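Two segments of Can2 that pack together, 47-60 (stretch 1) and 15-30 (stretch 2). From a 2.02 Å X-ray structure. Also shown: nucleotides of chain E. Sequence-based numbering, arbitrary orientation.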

ATOM      1  N   GLU A  47       9.547  19.514   1.773  1.00 38.25           N
ATOM      2  CA  GLU A  47      10.437  18.380   1.400  1.00 39.85           C
ATOM      3  C   GLU A  47      10.151  17.903  -0.043  1.00 43.17           C
ATOM      4  O   GLU A  47      11.089  17.350  -0.674  1.00 40.87           O
ATOM      5  CB  GLU A  47      10.379  17.249   2.432  1.00 45.09           C
ATOM      6  CG  GLU A  47       8.976  16.770   2.790  1.00 55.70           C
ATOM      7  CD  GLU A  47       8.330  17.330   4.067  1.00 62.60           C
ATOM      8  OE1 GLU A  47       8.504  18.558   4.358  1.00 52.43           O
ATOM      9  OE2 GLU A  47       7.614  16.546   4.768  1.00 60.73           O
ATOM     10  N   ARG A  48       8.945  18.125  -0.583  1.00 40.36           N
ATOM     11  CA  ARG A  48       8.608  17.765  -1.990  1.00 37.33           C
ATOM     12  C   ARG A  48       9.400  18.636  -2.974  1.00 36.93           C
ATOM     13  O   ARG A  48       9.747  18.150  -4.055  1.00 33.94           O
ATOM     14  CB  ARG A  48       7.113  17.922  -2.263  1.00 35.34           C
ATOM     15  CG  ARG A  48       6.305  16.831  -1.583  1.00 40.05           C
ATOM     16  CD  ARG A  48       4.827  17.085  -1.620  1.00 39.80           C
ATOM     17  NE  ARG A  48       4.201  16.033  -0.841  1.00 36.14           N
ATOM     18  CZ  ARG A  48       2.932  16.031  -0.452  1.00 35.81           C
ATOM     19  NH1 ARG A  48       2.117  17.024  -0.782  1.00 29.81           N
ATOM     20  NH2 ARG A  48       2.486  14.998   0.255  1.00 41.46           N
ATOM     21  N   VAL A  49       9.639  19.890  -2.625  1.00 36.61           N
ATOM     22  CA  VAL A  49      10.488  20.796  -3.438  1.00 37.67           C
ATOM     23  C   VAL A  49      11.876  20.152  -3.549  1.00 35.93           C
ATOM     24  O   VAL A  49      12.414  20.119  -4.659  1.00 40.70           O
ATOM     25  CB  VAL A  49      10.525  22.230  -2.866  1.00 37.68           C
ATOM     26  CG1 VAL A  49      11.496  23.103  -3.639  1.00 39.37           C
ATOM     27  CG2 VAL A  49       9.139  22.854  -2.878  1.00 41.59           C
ATOM     28  N   GLN A  50      12.406  19.612  -2.448  1.00 40.44           N
ATOM     29  CA  GLN A  50      13.789  19.039  -2.384  1.00 46.68           C
ATOM     30  C   GLN A  50      13.841  17.739  -3.205  1.00 39.52           C
ATOM     31  O   GLN A  50      14.807  17.543  -3.982  1.00 33.68           O
ATOM     32  CB  GLN A  50      14.189  18.861  -0.919  1.00 51.99           C
ATOM     33  CG  GLN A  50      15.593  18.323  -0.655  1.00 62.82           C
ATOM     34  CD  GLN A  50      15.980  18.417   0.814  1.00 68.66           C
ATOM     35  OE1 GLN A  50      15.864  19.472   1.445  1.00 79.66           O
ATOM     36  NE2 GLN A  50      16.477  17.326   1.382  1.00 63.08           N
ATOM     37  N   ARG A  51      12.814  16.891  -3.096  1.00 32.43           N
ATOM     38  CA  ARG A  51      12.709  15.681  -3.965  1.00 29.88           C
ATOM     39  C   ARG A  51      12.676  16.077  -5.443  1.00 28.58           C
ATOM     40  O   ARG A  51      13.362  15.408  -6.224  1.00 30.44           O
ATOM     41  CB  ARG A  51      11.502  14.846  -3.595  1.00 29.48           C
ATOM     42  CG  ARG A  51      11.664  14.210  -2.226  1.00 32.96           C
ATOM     43  CD  ARG A  51      10.490  13.287  -2.023  1.00 39.08           C
ATOM     44  NE  ARG A  51      10.497  12.631  -0.734  1.00 41.47           N
ATOM     45  CZ  ARG A  51       9.562  11.779  -0.350  1.00 43.07           C
ATOM     46  NH1 ARG A  51       8.547  11.492  -1.153  1.00 42.03           N
ATOM     47  NH2 ARG A  51       9.639  11.232   0.848  1.00 51.85           N
ATOM     48  N   PHE A  52      11.921  17.107  -5.806  1.00 32.32           N
ATOM     49  CA  PHE A  52      11.798  17.580  -7.206  1.00 31.94           C
ATOM     50  C   PHE A  52      13.180  18.015  -7.719  1.00 31.84           C
ATOM     51  O   PHE A  52      13.483  17.728  -8.877  1.00 32.14           O
ATOM     52  CB  PHE A  52      10.819  18.742  -7.323  1.00 30.07           C
ATOM     53  CG  PHE A  52      10.552  19.169  -8.740  1.00 33.12           C
ATOM     54  CD1 PHE A  52      11.395  20.062  -9.381  1.00 35.08           C
ATOM     55  CD2 PHE A  52       9.496  18.624  -9.466  1.00 36.12           C
ATOM     56  CE1 PHE A  52      11.182  20.413 -10.707  1.00 35.63           C
ATOM     57  CE2 PHE A  52       9.281  18.981 -10.779  1.00 38.06           C
ATOM     58  CZ  PHE A  52      10.122  19.876 -11.406  1.00 37.76           C
ATOM     59  N   ARG A  53      13.944  18.739  -6.894  1.00 33.81           N
ATOM     60  CA  ARG A  53      15.301  19.230  -7.264  1.00 34.59           C
ATOM     61  C   ARG A  53      16.215  18.025  -7.480  1.00 32.14           C
ATOM     62  O   ARG A  53      16.948  18.010  -8.473  1.00 34.85           O
ATOM     63  CB  ARG A  53      15.840  20.172  -6.180  1.00 34.93           C
ATOM     64  CG  ARG A  53      15.053  21.467  -6.028  1.00 40.64           C
ATOM     65  CD  ARG A  53      15.648  22.418  -4.978  1.00 44.63           C
ATOM     66  NE  ARG A  53      15.020  23.734  -4.989  1.00 46.73           N
ATOM     67  CZ  ARG A  53      15.342  24.726  -5.832  1.00 50.42           C
ATOM     68  NH1 ARG A  53      16.283  24.565  -6.753  1.00 52.23           N
ATOM     69  NH2 ARG A  53      14.705  25.882  -5.762  1.00 44.85           N
ATOM     70  N   GLN A  54      16.168  17.047  -6.577  1.00 38.35           N
ATOM     71  CA  GLN A  54      17.007  15.824  -6.605  1.00 37.55           C
ATOM     72  C   GLN A  54      16.662  14.985  -7.838  1.00 37.28           C
ATOM     73  O   GLN A  54      17.605  14.485  -8.503  1.00 33.53           O
ATOM     74  CB  GLN A  54      16.807  15.028  -5.309  1.00 44.20           C
ATOM     75  CG  GLN A  54      17.792  13.896  -5.096  1.00 47.97           C
ATOM     76  CD  GLN A  54      19.221  14.359  -5.267  1.00 53.08           C
ATOM     77  OE1 GLN A  54      19.588  15.471  -4.904  1.00 58.32           O
ATOM     78  NE2 GLN A  54      20.036  13.508  -5.862  1.00 49.32           N
ATOM     79  N   ALA A  55      15.372  14.838  -8.159  1.00 33.66           N
ATOM     80  CA  ALA A  55      14.916  14.047  -9.321  1.00 28.46           C
ATOM     81  C   ALA A  55      15.374  14.723 -10.621  1.00 30.73           C
ATOM     82  O   ALA A  55      15.659  13.995 -11.583  1.00 29.20           O
ATOM     83  CB  ALA A  55      13.421  13.883  -9.300  1.00 31.06           C
ATOM     84  N   THR A  56      15.420  16.057 -10.663  1.00 32.27           N
ATOM     85  CA  THR A  56      15.737  16.812 -11.897  1.00 38.02           C
ATOM     86  C   THR A  56      17.173  17.364 -11.845  1.00 39.55           C
ATOM     87  O   THR A  56      17.446  18.231 -12.670  1.00 43.03           O
ATOM     88  CB  THR A  56      14.721  17.938 -12.154  1.00 36.76           C
ATOM     89  OG1 THR A  56      14.785  18.870 -11.075  1.00 36.40           O
ATOM     90  CG2 THR A  56      13.299  17.441 -12.312  1.00 41.03           C
ATOM     91  N   GLU A  57      18.047  16.859 -10.965  1.00 40.95           N
ATOM     92  CA  GLU A  57      19.436  17.383 -10.789  1.00 42.73           C
ATOM     93  C   GLU A  57      20.201  17.350 -12.125  1.00 46.32           C
ATOM     94  O   GLU A  57      20.997  18.282 -12.358  1.00 45.62           O
ATOM     95  CB  GLU A  57      20.207  16.605  -9.717  1.00 37.22           C
ATOM     96  N   SER A  58      19.970  16.327 -12.963  1.00 46.71           N
ATOM     97  CA  SER A  58      20.635  16.111 -14.284  1.00 50.81           C
ATOM     98  C   SER A  58      20.241  17.209 -15.289  1.00 49.77           C
ATOM     99  O   SER A  58      20.916  17.354 -16.293  1.00 53.54           O
ATOM    100  CB  SER A  58      20.287  14.762 -14.860  1.00 56.09           C
ATOM    101  OG  SER A  58      20.630  13.706 -13.977  1.00 68.44           O
ATOM    102  N   VAL A  59      19.167  17.954 -15.003  1.00 45.99           N
ATOM    103  CA  VAL A  59      18.542  18.948 -15.910  1.00 46.68           C
ATOM    104  C   VAL A  59      18.372  20.235 -15.119  1.00 43.26           C
ATOM    105  O   VAL A  59      17.244  20.646 -14.837  1.00 46.23           O
ATOM    106  CB  VAL A  59      17.185  18.409 -16.403  1.00 56.39           C
ATOM    107  CG1 VAL A  59      16.326  19.495 -17.027  1.00 58.56           C
ATOM    108  CG2 VAL A  59      17.356  17.240 -17.361  1.00 52.27           C
ATOM    109  N   PRO A  60      19.455  20.927 -14.706  1.00 43.24           N
ATOM    110  CA  PRO A  60      19.302  22.177 -13.959  1.00 45.86           C
ATOM    111  C   PRO A  60      18.527  23.206 -14.796  1.00 43.33           C
ATOM    112  O   PRO A  60      18.941  23.508 -15.883  1.00 50.38           O
ATOM    113  CB  PRO A  60      20.742  22.643 -13.670  1.00 51.55           C
ATOM    114  CG  PRO A  60      21.595  21.907 -14.705  1.00 47.05           C
ATOM    115  CD  PRO A  60      20.868  20.593 -14.960  1.00 48.41           C
TER
ATOM    116  P     A E   1      -1.591  12.809  -6.032  1.00 35.45           P
ATOM    117  OP1   A E   1      -0.127  13.175  -5.866  1.00 38.45           O
ATOM    118  OP2   A E   1      -1.810  11.372  -5.587  1.00 29.18           O
ATOM    119  O5'   A E   1      -2.005  12.986  -7.556  1.00 33.55           O
ATOM    120  C5'   A E   1      -1.220  12.296  -8.523  1.00 30.62           C
ATOM    121  C4'   A E   1      -1.980  12.326  -9.809  1.00 30.49           C
ATOM    122  O4'   A E   1      -1.068  12.000 -10.878  1.00 28.35           O
ATOM    123  C3'   A E   1      -3.112  11.301  -9.934  1.00 31.02           C
ATOM    124  O3'   A E   1      -3.976  11.724 -10.947  1.00 28.04           O
ATOM    125  C2'   A E   1      -2.387  10.105 -10.522  1.00 30.97           C
ATOM    126  O2'   A E   1      -3.295   9.242 -11.168  1.00 31.61           O
ATOM    127  C1'   A E   1      -1.525  10.847 -11.545  1.00 27.55           C
ATOM    128  N9    A E   1      -0.364  10.203 -12.065  1.00 27.12           N
ATOM    129  C8    A E   1       0.048  10.287 -13.364  1.00 28.36           C
ATOM    130  N7    A E   1       1.160   9.647 -13.590  1.00 28.73           N
ATOM    131  C5    A E   1       1.517   9.141 -12.361  1.00 32.44           C
ATOM    132  C6    A E   1       2.616   8.378 -11.942  1.00 34.45           C
ATOM    133  N6    A E   1       3.596   7.987 -12.745  1.00 38.14           N
ATOM    134  N1    A E   1       2.678   8.063 -10.637  1.00 32.40           N
ATOM    135  C2    A E   1       1.700   8.461  -9.827  1.00 26.89           C
ATOM    136  N3    A E   1       0.614   9.139 -10.105  1.00 29.73           N
ATOM    137  C4    A E   1       0.588   9.485 -11.401  1.00 31.47           C
ATOM    138  P     A E   4      -8.371  14.785  -4.512  1.00 29.61           P
ATOM    139  OP1   A E   4      -8.784  16.201  -4.339  1.00 31.96           O
ATOM    140  OP2   A E   4      -8.340  13.877  -5.693  1.00 30.18           O
ATOM    141  O5'   A E   4      -6.854  15.002  -4.036  1.00 27.41           O
ATOM    142  C5'   A E   4      -5.917  13.957  -4.097  1.00 29.78           C
ATOM    143  C4'   A E   4      -4.583  14.602  -4.390  1.00 31.59           C
ATOM    144  O4'   A E   4      -4.327  15.652  -3.407  1.00 33.99           O
ATOM    145  C3'   A E   4      -3.401  13.645  -4.307  1.00 32.14           C
ATOM    146  O3'   A E   4      -2.555  13.921  -5.434  1.00 35.82           O
ATOM    147  C2'   A E   4      -2.778  14.006  -2.961  1.00 33.96           C
ATOM    148  O2'   A E   4      -1.428  13.614  -2.820  1.00 32.23           O
ATOM    149  C1'   A E   4      -3.004  15.513  -2.941  1.00 31.46           C
ATOM    150  N9    A E   4      -2.912  16.140  -1.641  1.00 36.57           N
ATOM    151  C8    A E   4      -3.541  15.749  -0.453  1.00 38.18           C
ATOM    152  N7    A E   4      -3.252  16.560   0.549  1.00 36.36           N
ATOM    153  C5    A E   4      -2.380  17.505   0.007  1.00 38.58           C
ATOM    154  C6    A E   4      -1.693  18.606   0.569  1.00 40.52           C
ATOM    155  N6    A E   4      -1.802  18.938   1.846  1.00 37.43           N
ATOM    156  N1    A E   4      -0.869  19.344  -0.235  1.00 35.07           N
ATOM    157  C2    A E   4      -0.750  18.963  -1.516  1.00 41.45           C
ATOM    158  N3    A E   4      -1.356  17.954  -2.157  1.00 41.71           N
ATOM    159  C4    A E   4      -2.155  17.248  -1.329  1.00 38.35           C
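Stretch 2, residues 15-30: VCLLSDHLLPNVIPVI

At the apolar centre lies Phe52, on the helix of residues 47-55. Its CB leaves the backbone sideways, but the t rotamer brings the ring against stretch 2, where Val26 CG2 lies 3.7 Å from Phe52 CD2 and Val29 CG2 4.1 Å from Phe52 CZ, the latter at the ring edge. Cys16, near the end of a strand, places SG 5.1 Å from the centroid of the Phe52 ring in an oblique sulfur-aromatic contact. A flat, wide side chain suits this position because it can touch strand, loop and helix at once.

Stretch 2 runs from that strand through an extended loop at Leu18 and Ser19 into a helix that extends through Ile30. The two helices point broadly the same way, crossing at -31° with their axes 10.5 Å apart at closest approach. Leu22, opposite Phe52 in the backbone register, reaches Arg51 CB with its CD1 at 3.5 Å; Leu18 CD1 packs 4.0 Å from Val49 CG2. These branched aliphatic chains fill the space beside the helix without needing polar partners.

Toward the C-terminal end, the small side chain of Ala55 packs against Val26, CB to CG1 4.1 Å. Thr56 leaves helical conformation and begins a type I turn to Val59. Its OG1 donates to Phe52 O at 2.8 Å, while its methyl CG2 meets Val29 CG1 at 3.8 Å, so one residue serves both backbone and apolar contact. Val59 CG2 then rests 4.3 Å from Ile30 CD1.

The polar edge is at the other end. Arg48 extends past Leu18, its long aliphatic portion suited to the apolar neighbours, and its NH2 forms a salt bridge with Asp20 OD1 at 3.2 Å. A water links Arg48 NH1 (3.0 Å) to Leu18 O (2.8 Å). Asp20 OD2 also accepts a hydrogen bond from O2' of A4 at 2.5 Å, joining this edge to the bound nucleotide.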

ATOM      1  N   VAL A  15       4.502  25.460 -14.830  1.00 31.17           N
ATOM      2  CA  VAL A  15       3.872  25.585 -13.491  1.00 32.01           C
ATOM      3  C   VAL A  15       3.353  24.207 -13.091  1.00 31.95           C
ATOM      4  O   VAL A  15       2.520  23.629 -13.845  1.00 34.28           O
ATOM      5  CB  VAL A  15       2.766  26.647 -13.478  1.00 32.00           C
ATOM      6  CG1 VAL A  15       2.080  26.751 -12.123  1.00 30.04           C
ATOM      7  CG2 VAL A  15       3.298  28.001 -13.923  1.00 33.27           C
ATOM      8  N   CYS A  16       3.803  23.678 -11.961  1.00 34.03           N
ATOM      9  CA  CYS A  16       3.264  22.378 -11.510  1.00 37.70           C
ATOM     10  C   CYS A  16       2.887  22.394 -10.037  1.00 43.04           C
ATOM     11  O   CYS A  16       3.384  23.240  -9.241  1.00 37.91           O
ATOM     12  CB  CYS A  16       4.139  21.220 -11.945  1.00 43.53           C
ATOM     13  SG  CYS A  16       5.880  21.452 -11.580  1.00 52.11           S
ATOM     14  N   LEU A  17       1.938  21.520  -9.713  1.00 34.94           N
ATOM     15  CA  LEU A  17       1.315  21.439  -8.365  1.00 34.06           C
ATOM     16  C   LEU A  17       1.922  20.229  -7.673  1.00 30.99           C
ATOM     17  O   LEU A  17       1.660  19.117  -8.154  1.00 32.92           O
ATOM     18  CB  LEU A  17      -0.203  21.263  -8.528  1.00 40.49           C
ATOM     19  CG  LEU A  17      -0.994  22.488  -8.949  1.00 46.33           C
ATOM     20  CD1 LEU A  17      -0.432  23.112 -10.205  1.00 51.79           C
ATOM     21  CD2 LEU A  17      -2.450  22.118  -9.170  1.00 53.72           C
ATOM     22  N   LEU A  18       2.648  20.407  -6.565  1.00 29.25           N
ATOM     23  CA  LEU A  18       3.352  19.294  -5.890  1.00 30.64           C
ATOM     24  C   LEU A  18       2.388  18.561  -4.944  1.00 29.18           C
ATOM     25  O   LEU A  18       1.571  19.212  -4.271  1.00 34.10           O
ATOM     26  CB  LEU A  18       4.553  19.828  -5.112  1.00 33.55           C
ATOM     27  CG  LEU A  18       5.636  20.476  -5.978  1.00 36.83           C
ATOM     28  CD1 LEU A  18       6.961  20.532  -5.229  1.00 35.46           C
ATOM     29  CD2 LEU A  18       5.831  19.734  -7.294  1.00 38.57           C
ATOM     30  N   SER A  19       2.578  17.258  -4.826  1.00 34.24           N
ATOM     31  CA  SER A  19       1.666  16.339  -4.102  1.00 33.56           C
ATOM     32  C   SER A  19       2.391  15.026  -3.852  1.00 37.64           C
ATOM     33  O   SER A  19       3.637  14.963  -4.171  1.00 35.96           O
ATOM     34  CB  SER A  19       0.379  16.179  -4.888  1.00 33.73           C
ATOM     35  OG  SER A  19       0.598  15.631  -6.158  1.00 32.28           O
ATOM     36  N   ASP A  20       1.712  14.003  -3.310  1.00 34.35           N
ATOM     37  CA  ASP A  20       2.372  12.709  -3.000  1.00 33.60           C
ATOM     38  C   ASP A  20       3.208  12.207  -4.169  1.00 30.11           C
ATOM     39  O   ASP A  20       4.299  11.649  -3.890  1.00 36.29           O
ATOM     40  CB  ASP A  20       1.381  11.614  -2.601  1.00 40.49           C
ATOM     41  CG  ASP A  20       0.769  11.854  -1.234  1.00 50.10           C
ATOM     42  OD1 ASP A  20       1.549  11.976  -0.256  1.00 46.28           O
ATOM     43  OD2 ASP A  20      -0.481  11.967  -1.170  1.00 65.69           O
ATOM     44  N   HIS A  21       2.706  12.264  -5.406  1.00 29.74           N
ATOM     45  CA  HIS A  21       3.364  11.629  -6.569  1.00 31.79           C
ATOM     46  C   HIS A  21       3.946  12.720  -7.469  1.00 31.90           C
ATOM     47  O   HIS A  21       3.198  13.298  -8.212  1.00 27.34           O
ATOM     48  CB  HIS A  21       2.410  10.684  -7.306  1.00 30.50           C
ATOM     49  CG  HIS A  21       1.917   9.627  -6.369  1.00 31.48           C
ATOM     50  ND1 HIS A  21       2.679   8.524  -6.026  1.00 34.76           N
ATOM     51  CD2 HIS A  21       0.762   9.520  -5.688  1.00 30.66           C
ATOM     52  CE1 HIS A  21       2.007   7.792  -5.152  1.00 41.13           C
ATOM     53  NE2 HIS A  21       0.802   8.360  -4.948  1.00 31.14           N
ATOM     54  N   LEU A  22       5.256  12.933  -7.381  1.00 35.25           N
ATOM     55  CA  LEU A  22       5.995  13.975  -8.132  1.00 37.76           C
ATOM     56  C   LEU A  22       6.223  13.554  -9.583  1.00 36.25           C
ATOM     57  O   LEU A  22       6.513  14.457 -10.414  1.00 36.56           O
ATOM     58  CB  LEU A  22       7.340  14.230  -7.418  1.00 40.10           C
ATOM     59  CG  LEU A  22       7.211  14.803  -6.013  1.00 46.41           C
ATOM     60  CD1 LEU A  22       8.562  15.071  -5.403  1.00 56.72           C
ATOM     61  CD2 LEU A  22       6.354  16.074  -6.013  1.00 48.18           C
ATOM     62  N   LEU A  23       6.130  12.247  -9.905  1.00 35.00           N
ATOM     63  CA  LEU A  23       6.477  11.695 -11.238  1.00 31.54           C
ATOM     64  C   LEU A  23       5.848  12.454 -12.392  1.00 30.06           C
ATOM     65  O   LEU A  23       6.530  12.723 -13.386  1.00 27.02           O
ATOM     66  CB  LEU A  23       6.132  10.201 -11.345  1.00 35.70           C
ATOM     67  CG  LEU A  23       7.206   9.254 -10.839  1.00 35.12           C
ATOM     68  CD1 LEU A  23       6.643   7.838 -10.673  1.00 37.90           C
ATOM     69  CD2 LEU A  23       8.428   9.298 -11.744  1.00 35.28           C
ATOM     70  N   PRO A  24       4.528  12.744 -12.393  1.00 29.47           N
ATOM     71  CA  PRO A  24       3.915  13.363 -13.559  1.00 29.36           C
ATOM     72  C   PRO A  24       4.352  14.835 -13.758  1.00 32.07           C
ATOM     73  O   PRO A  24       4.163  15.338 -14.835  1.00 35.47           O
ATOM     74  CB  PRO A  24       2.413  13.302 -13.301  1.00 31.21           C
ATOM     75  CG  PRO A  24       2.277  13.038 -11.815  1.00 32.11           C
ATOM     76  CD  PRO A  24       3.570  12.412 -11.347  1.00 30.33           C
ATOM     77  N   ASN A  25       4.922  15.476 -12.737  1.00 32.60           N
ATOM     78  CA  ASN A  25       5.551  16.823 -12.868  1.00 34.08           C
ATOM     79  C   ASN A  25       6.997  16.693 -13.371  1.00 37.39           C
ATOM     80  O   ASN A  25       7.475  17.611 -14.068  1.00 45.60           O
ATOM     81  CB  ASN A  25       5.517  17.559 -11.537  1.00 34.13           C
ATOM     82  CG  ASN A  25       4.100  17.794 -11.058  1.00 35.20           C
ATOM     83  OD1 ASN A  25       3.782  17.601  -9.870  1.00 34.52           O
ATOM     84  ND2 ASN A  25       3.289  18.334 -11.959  1.00 34.17           N
ATOM     85  N   VAL A  26       7.678  15.601 -13.043  1.00 37.24           N
ATOM     86  CA  VAL A  26       9.136  15.426 -13.314  1.00 38.04           C
ATOM     87  C   VAL A  26       9.330  14.903 -14.740  1.00 43.95           C
ATOM     88  O   VAL A  26      10.284  15.342 -15.401  1.00 38.34           O
ATOM     89  CB  VAL A  26       9.774  14.516 -12.249  1.00 34.69           C
ATOM     90  CG1 VAL A  26      11.119  13.956 -12.663  1.00 36.81           C
ATOM     91  CG2 VAL A  26       9.869  15.218 -10.919  1.00 35.35           C
ATOM     92  N   ILE A  27       8.465  13.985 -15.199  1.00 33.82           N
ATOM     93  CA  ILE A  27       8.629  13.306 -16.503  1.00 37.75           C
ATOM     94  C   ILE A  27       8.690  14.333 -17.635  1.00 34.05           C
ATOM     95  O   ILE A  27       9.582  14.246 -18.472  1.00 35.53           O
ATOM     96  CB  ILE A  27       7.552  12.221 -16.707  1.00 40.71           C
ATOM     97  CG1 ILE A  27       7.826  10.998 -15.818  1.00 41.17           C
ATOM     98  CG2 ILE A  27       7.460  11.843 -18.166  1.00 43.30           C
ATOM     99  N   PRO A  28       7.768  15.315 -17.742  1.00 35.48           N
ATOM    100  CA  PRO A  28       7.874  16.340 -18.782  1.00 36.71           C
ATOM    101  C   PRO A  28       9.140  17.223 -18.741  1.00 38.09           C
ATOM    102  O   PRO A  28       9.566  17.679 -19.783  1.00 40.59           O
ATOM    103  CB  PRO A  28       6.617  17.185 -18.572  1.00 37.52           C
ATOM    104  CG  PRO A  28       5.668  16.258 -17.835  1.00 36.81           C
ATOM    105  CD  PRO A  28       6.560  15.482 -16.917  1.00 34.16           C
ATOM    106  N   VAL A  29       9.702  17.450 -17.565  1.00 38.28           N
ATOM    107  CA  VAL A  29      10.911  18.311 -17.326  1.00 41.57           C
ATOM    108  C   VAL A  29      12.167  17.559 -17.785  1.00 43.22           C
ATOM    109  O   VAL A  29      13.068  18.215 -18.365  1.00 46.29           O
ATOM    110  CB  VAL A  29      10.993  18.729 -15.842  1.00 42.96           C
ATOM    111  CG1 VAL A  29      12.332  19.354 -15.474  1.00 50.88           C
ATOM    112  CG2 VAL A  29       9.846  19.671 -15.488  1.00 46.26           C
ATOM    113  N   ILE A  30      12.225  16.243 -17.565  1.00 44.74           N
ATOM    114  CA  ILE A  30      13.371  15.386 -17.982  1.00 48.29           C
ATOM    115  C   ILE A  30      13.330  15.216 -19.503  1.00 51.44           C
ATOM    116  O   ILE A  30      14.418  15.264 -20.128  1.00 43.86           O
ATOM    117  CB  ILE A  30      13.355  14.018 -17.262  1.00 50.77           C
ATOM    118  CG1 ILE A  30      13.315  14.144 -15.742  1.00 53.03           C
ATOM    119  CG2 ILE A  30      14.523  13.167 -17.717  1.00 51.43           C
ATOM    120  CD1 ILE A  30      14.452  14.919 -15.142  1.00 51.94           C
TER
HETATM  121  O   HOH W   1       2.612  19.785  -1.705  1.00 33.11           O